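Surface-associated protein CshA (PDB 5L2D) is a cell-wall-anchored streptococcal adhesin that binds host fibronectin and so probably helps the bacterium attach, this chain being its non-repetitive domain 2. Local coordinates at residues 31-34 / 38-41; 44-47 / 53-56. One frame throughout, in Å; residues are numbered along the deposited sequence.

Contact 1 of 2, residues 31-34 / 38-41; sequences KNLD and GFKV
Lys40 reaches across a chain turn to the backbone of Asn32, running over Asp34 on the way. Its CB lies 4.0 Å from Asp34 CB, and CG, set between the backbone N and the carbonyl carbon (chi1 58°), starts the chain along that residue. CD continues over Asp34 CB, and CE comes to the backbone, 3.4 Å from Asp34 CA. A bend at the last torsion then turns NZ onto Asn32 O, a hydrogen bond of 3.0 Å in which the ammonium stands above the carbonyl plane, 59° out of it. The same oxygen also pairs with Thr43 OG1, while the Asn32 side chain, crossing that of Lys40 at about a right angle, uses ND2 on Gly42 O.

Asp34 and Gly38 close the turn with two bonds. Asp34 N points almost straight at Gly38 O (2.9 Å, 175° at the hydrogen), and Gly38 N returns to Asp34 OD1 from above the carboxylate plane, in a distinctly more bent bond. The other carboxylate oxygen, OD2, is held by Ser105 OG. Leu33 CD2 meets Phe39 CD1 at 4.1 Å, obliquely to the ring. Both segments belong to the loop between strands 30-31 and 44-50; Phe39 bonds through its backbone to Val106 and its side chain packs on the same residue, joining this loop to a later one.

Contact 2 of 2, residues 44-47 / 53-56; sequences VFKK and YVVT
Lys47 and Val55 are the hydrogen-bonded pair of an antiparallel beta hairpin, made by strands 44-50 and 53-61. Lys47 N donates to Val55 O and Val55 N to Lys47 O, each at 3.2 Å and both nearly straight at the hydrogen. The segment axes run at 174°, close to exactly antiparallel. Next along comes the non-hydrogen-bonded pair Lys46 and Thr56, whose CA atoms approach to 4.5 Å. Here CA-H groups face carbonyls: Thr56 CA meets Phe45 O, and Lys46 CA meets Val55 O, so the latter oxygen receives a CA-H contact besides its amide bond.

On the face carrying Lys46 and Thr56, the lysine leaves with CG anti to its backbone N (chi1 -169°) and passes obliquely beside the threonine. A bend at chi2 then carries its end across Val54, CE reaching Val54 CG1 at 3.8 Å. The other face holds Phe45, whose CE2 lies 4.0 Å from Val55 CG2, oblique to the ring.

Further out, the hairpin is flanked on both sides. Lys46 bonds through its backbone to Ser29, whereas Val54 and Thr56 do so to Thr149 and Glu147 of strand 138-150. Val55 also packs on Phe282 of the second subunit, and Tyr53 on Val284 of that subunit, so these two residues help form the interface between the two copies in the assembly. Within the hairpin, Val44 CG1 meets Thr56 CG2, methyl to methyl, at 4.2 Å.

From the N terminus, the chain leaves strand 30-31 and turns back on itself at contact 1, which closes a short loop with three residues between its segments. It then enters strand 44-50, and contact 2 closes the hairpin that follows, with five residues between its segments. The two loops come in series and neither encloses the other; the centres of contact 1 and contact 2 are about 15 Å apart. They nevertheless touch: Lys31 N lies 2.8 Å from Val44 O, a probable hydrogen bond joining their first segments. Strand 30-31 and the two hairpin strands lie side by side in one antiparallel sheet, continued by strand 138-150, while contact 1 lies in the loop linking the first two.

Contact 1 of 2, residues 31-34 / 38-41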
ATOM      1  N   LYS A  31      -9.536  -9.841 -15.373  1.00 72.26           N
ATOM      2  CA  LYS A  31     -10.859 -10.449 -15.391  1.00 70.73           C
ATOM      3  C   LYS A  31     -11.599 -10.062 -14.142  1.00 66.42           C
ATOM      4  O   LYS A  31     -11.004  -9.817 -13.114  1.00 74.33           O
ATOM      5  CB  LYS A  31     -10.777 -11.962 -15.454  1.00 78.50           C
ATOM      6  CG  LYS A  31     -10.246 -12.513 -16.762  1.00 92.80           C
ATOM      7  CD  LYS A  31     -10.557 -14.001 -16.900  1.00103.14           C
ATOM      8  CE  LYS A  31     -11.885 -14.250 -17.603  1.00103.40           C
ATOM      9  NZ  LYS A  31     -11.675 -14.275 -19.080  1.00107.37           N
ATOM     10  N   ASN A  32     -12.916  -9.996 -14.250  1.00 70.09           N
ATOM     11  CA  ASN A  32     -13.772  -9.702 -13.132  1.00 66.98           C
ATOM     12  C   ASN A  32     -13.601  -8.248 -12.560  1.00 67.06           C
ATOM     13  O   ASN A  32     -13.626  -7.997 -11.334  1.00 54.34           O
ATOM     14  CB  ASN A  32     -13.535 -10.798 -12.093  1.00 74.72           C
ATOM     15  CG  ASN A  32     -14.793 -11.185 -11.377  1.00 74.68           C
ATOM     16  OD1 ASN A  32     -15.857 -11.142 -11.956  1.00 80.25           O
ATOM     17  ND2 ASN A  32     -14.682 -11.555 -10.110  1.00 83.16           N
ATOM     18  N   LEU A  33     -13.448  -7.296 -13.480  1.00 64.99           N
ATOM     19  CA  LEU A  33     -13.410  -5.889 -13.134  1.00 64.09           C
ATOM     20  C   LEU A  33     -14.777  -5.397 -12.782  1.00 63.32           C
ATOM     21  O   LEU A  33     -15.785  -5.929 -13.225  1.00 66.82           O
ATOM     22  CB  LEU A  33     -12.952  -5.056 -14.317  1.00 71.14           C
ATOM     23  CG  LEU A  33     -11.481  -5.107 -14.684  1.00 76.31           C
ATOM     24  CD1 LEU A  33     -11.209  -4.137 -15.831  1.00 82.18           C
ATOM     25  CD2 LEU A  33     -10.642  -4.761 -13.472  1.00 75.55           C
ATOM     26  N   ASP A  34     -14.807  -4.324 -12.023  1.00 65.64           N
ATOM     27  CA  ASP A  34     -16.051  -3.816 -11.508  1.00 70.48           C
ATOM     28  C   ASP A  34     -16.768  -2.943 -12.556  1.00 75.20           C
ATOM     29  O   ASP A  34     -16.261  -2.779 -13.678  1.00 74.53           O
ATOM     30  CB  ASP A  34     -15.797  -3.148 -10.135  1.00 70.92           C
ATOM     31  CG  ASP A  34     -15.383  -1.695 -10.218  1.00 74.19           C
ATOM     32  OD1 ASP A  34     -14.943  -1.184 -11.285  1.00 76.29           O
ATOM     33  OD2 ASP A  34     -15.492  -1.056  -9.152  1.00 76.06           O
ATOM     34  N   GLY A  38     -12.693  -0.668 -12.514  1.00 76.79           N
ATOM     35  CA  GLY A  38     -11.675  -0.777 -11.493  1.00 79.22           C
ATOM     36  C   GLY A  38     -11.740  -2.107 -10.769  1.00 73.10           C
ATOM     37  O   GLY A  38     -12.331  -3.070 -11.246  1.00 79.56           O
ATOM     38  N   PHE A  39     -11.145  -2.134  -9.586  1.00 71.09           N
ATOM     39  CA  PHE A  39     -10.865  -3.373  -8.873  1.00 68.85           C
ATOM     40  C   PHE A  39     -11.863  -3.558  -7.772  1.00 62.64           C
ATOM     41  O   PHE A  39     -12.193  -2.620  -7.070  1.00 73.35           O
ATOM     42  CB  PHE A  39      -9.476  -3.311  -8.244  1.00 67.32           C
ATOM     43  CG  PHE A  39      -8.338  -3.396  -9.228  1.00 75.47           C
ATOM     44  CD1 PHE A  39      -8.453  -2.920 -10.526  1.00 86.79           C
ATOM     45  CD2 PHE A  39      -7.135  -3.917  -8.838  1.00 78.84           C
ATOM     46  CE1 PHE A  39      -7.398  -2.998 -11.418  1.00 91.53           C
ATOM     47  CE2 PHE A  39      -6.077  -3.990  -9.716  1.00 88.84           C
ATOM     48  CZ  PHE A  39      -6.207  -3.534 -11.011  1.00 91.69           C
ATOM     49  N   LYS A  40     -12.335  -4.777  -7.624  1.00 64.90           N
ATOM     50  CA  LYS A  40     -13.204  -5.139  -6.517  1.00 65.91           C
ATOM     51  C   LYS A  40     -12.717  -6.454  -6.007  1.00 63.84           C
ATOM     52  O   LYS A  40     -11.758  -7.038  -6.562  1.00 56.26           O
ATOM     53  CB  LYS A  40     -14.666  -5.278  -6.966  1.00 71.82           C
ATOM     54  CG  LYS A  40     -14.916  -6.301  -8.070  1.00 74.37           C
ATOM     55  CD  LYS A  40     -16.384  -6.326  -8.490  1.00 81.36           C
ATOM     56  CE  LYS A  40     -16.596  -6.824  -9.923  1.00 78.21           C
ATOM     57  NZ  LYS A  40     -16.332  -8.270 -10.030  1.00 75.49           N
ATOM     58  N   VAL A  41     -13.373  -6.938  -4.957  1.00 57.18           N
ATOM     59  CA  VAL A  41     -12.981  -8.217  -4.434  1.00 52.48           C
ATOM     60  C   VAL A  41     -13.388  -9.200  -5.504  1.00 56.67           C
ATOM     61  O   VAL A  41     -14.537  -9.175  -5.965  1.00 58.01           O
ATOM     62  CB  VAL A  41     -13.688  -8.581  -3.120  1.00 53.97           C
ATOM     63  CG1 VAL A  41     -13.135  -9.896  -2.589  1.00 55.66           C
ATOM     64  CG2 VAL A  41     -13.500  -7.489  -2.078  1.00 51.34           C
TER

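Contact 2 of 2, residues 44-47 / 53-56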
ATOM      1  N   VAL A  44      -9.209 -10.164 -10.848  1.00 62.18           N
ATOM      2  CA  VAL A  44      -8.083 -11.079 -11.084  1.00 60.45           C
ATOM      3  C   VAL A  44      -7.211 -10.605 -12.214  1.00 63.57           C
ATOM      4  O   VAL A  44      -7.693 -10.408 -13.328  1.00 74.10           O
ATOM      5  CB  VAL A  44      -8.548 -12.494 -11.600  1.00 63.72           C
ATOM      6  CG1 VAL A  44      -7.425 -13.234 -12.305  1.00 65.98           C
ATOM      7  CG2 VAL A  44      -9.065 -13.398 -10.492  1.00 63.00           C
ATOM      8  N   PHE A  45      -5.911 -10.546 -11.957  1.00 60.97           N
ATOM      9  CA  PHE A  45      -4.898 -10.352 -12.996  1.00 58.23           C
ATOM     10  C   PHE A  45      -4.148 -11.663 -13.219  1.00 56.06           C
ATOM     11  O   PHE A  45      -3.626 -12.221 -12.270  1.00 56.72           O
ATOM     12  CB  PHE A  45      -3.897  -9.265 -12.538  1.00 54.20           C
ATOM     13  CG  PHE A  45      -2.624  -9.205 -13.352  1.00 50.72           C
ATOM     14  CD1 PHE A  45      -2.565  -8.468 -14.521  1.00 53.14           C
ATOM     15  CD2 PHE A  45      -1.478  -9.865 -12.933  1.00 54.53           C
ATOM     16  CE1 PHE A  45      -1.396  -8.403 -15.266  1.00 54.64           C
ATOM     17  CE2 PHE A  45      -0.291  -9.798 -13.666  1.00 53.79           C
ATOM     18  CZ  PHE A  45      -0.258  -9.071 -14.842  1.00 55.87           C
ATOM     19  N   LYS A  46      -4.032 -12.132 -14.459  1.00 57.50           N
ATOM     20  CA  LYS A  46      -3.366 -13.421 -14.721  1.00 55.22           C
ATOM     21  C   LYS A  46      -2.575 -13.348 -16.007  1.00 56.40           C
ATOM     22  O   LYS A  46      -3.136 -13.013 -17.062  1.00 54.99           O
ATOM     23  CB  LYS A  46      -4.397 -14.528 -14.739  1.00 52.59           C
ATOM     24  CG  LYS A  46      -3.800 -15.910 -14.732  1.00 66.83           C
ATOM     25  CD  LYS A  46      -4.134 -16.658 -16.034  1.00 81.22           C
ATOM     26  CE  LYS A  46      -4.095 -18.191 -15.901  1.00 84.14           C
ATOM     27  NZ  LYS A  46      -5.096 -18.765 -14.950  1.00 75.26           N
ATOM     28  N   LYS A  47      -1.265 -13.611 -15.930  1.00 56.93           N
ATOM     29  CA  LYS A  47      -0.404 -13.418 -17.089  1.00 60.06           C
ATOM     30  C   LYS A  47       0.824 -14.284 -17.061  1.00 64.13           C
ATOM     31  O   LYS A  47       1.439 -14.466 -16.006  1.00 61.02           O
ATOM     32  CB  LYS A  47       0.038 -11.956 -17.176  1.00 70.31           C
ATOM     33  CG  LYS A  47       0.827 -11.563 -18.427  1.00 75.85           C
ATOM     34  CD  LYS A  47       1.406 -10.157 -18.279  1.00 90.80           C
ATOM     35  CE  LYS A  47       1.372  -9.329 -19.554  1.00101.45           C
ATOM     36  NZ  LYS A  47       2.437  -9.779 -20.487  1.00 96.44           N
ATOM     37  N   TYR A  53       5.852 -19.587 -16.863  1.00 54.71           N
ATOM     38  CA  TYR A  53       5.613 -18.982 -15.562  1.00 56.20           C
ATOM     39  C   TYR A  53       4.358 -18.077 -15.545  1.00 53.99           C
ATOM     40  O   TYR A  53       4.318 -17.040 -16.189  1.00 55.04           O
ATOM     41  CB  TYR A  53       6.863 -18.224 -15.161  1.00 54.04           C
ATOM     42  CG  TYR A  53       7.010 -17.969 -13.683  1.00 57.57           C
ATOM     43  CD1 TYR A  53       6.196 -17.059 -13.028  1.00 60.26           C
ATOM     44  CD2 TYR A  53       7.995 -18.602 -12.936  1.00 60.22           C
ATOM     45  CE1 TYR A  53       6.357 -16.785 -11.675  1.00 59.47           C
ATOM     46  CE2 TYR A  53       8.146 -18.352 -11.575  1.00 59.16           C
ATOM     47  CZ  TYR A  53       7.327 -17.426 -10.961  1.00 59.49           C
ATOM     48  OH  TYR A  53       7.459 -17.155  -9.628  1.00 62.13           O
ATOM     49  N   VAL A  54       3.350 -18.480 -14.778  1.00 51.84           N
ATOM     50  CA  VAL A  54       2.095 -17.758 -14.675  1.00 52.86           C
ATOM     51  C   VAL A  54       1.854 -17.237 -13.248  1.00 54.74           C
ATOM     52  O   VAL A  54       1.933 -17.990 -12.276  1.00 52.73           O
ATOM     53  CB  VAL A  54       0.925 -18.682 -15.063  1.00 55.95           C
ATOM     54  CG1 VAL A  54      -0.402 -18.001 -14.843  1.00 58.85           C
ATOM     55  CG2 VAL A  54       1.036 -19.111 -16.515  1.00 58.71           C
ATOM     56  N   VAL A  55       1.525 -15.952 -13.139  1.00 53.92           N
ATOM     57  CA  VAL A  55       1.244 -15.327 -11.846  1.00 53.50           C
ATOM     58  C   VAL A  55      -0.183 -14.972 -11.880  1.00 51.58           C
ATOM     59  O   VAL A  55      -0.705 -14.604 -12.918  1.00 52.02           O
ATOM     60  CB  VAL A  55       2.056 -14.041 -11.571  1.00 52.30           C
ATOM     61  CG1 VAL A  55       3.546 -14.326 -11.549  1.00 57.05           C
ATOM     62  CG2 VAL A  55       1.829 -13.013 -12.630  1.00 52.84           C
ATOM     63  N   THR A  56      -0.823 -15.111 -10.739  1.00 58.74           N
ATOM     64  CA  THR A  56      -2.225 -14.778 -10.616  1.00 57.06           C
ATOM     65  C   THR A  56      -2.371 -13.919  -9.361  1.00 55.19           C
ATOM     66  O   THR A  56      -2.014 -14.333  -8.252  1.00 52.74           O
ATOM     67  CB  THR A  56      -3.097 -16.044 -10.515  1.00 62.90           C
ATOM     68  OG1 THR A  56      -2.891 -16.905 -11.653  1.00 58.39           O
ATOM     69  CG2 THR A  56      -4.559 -15.662 -10.431  1.00 70.87           C
TER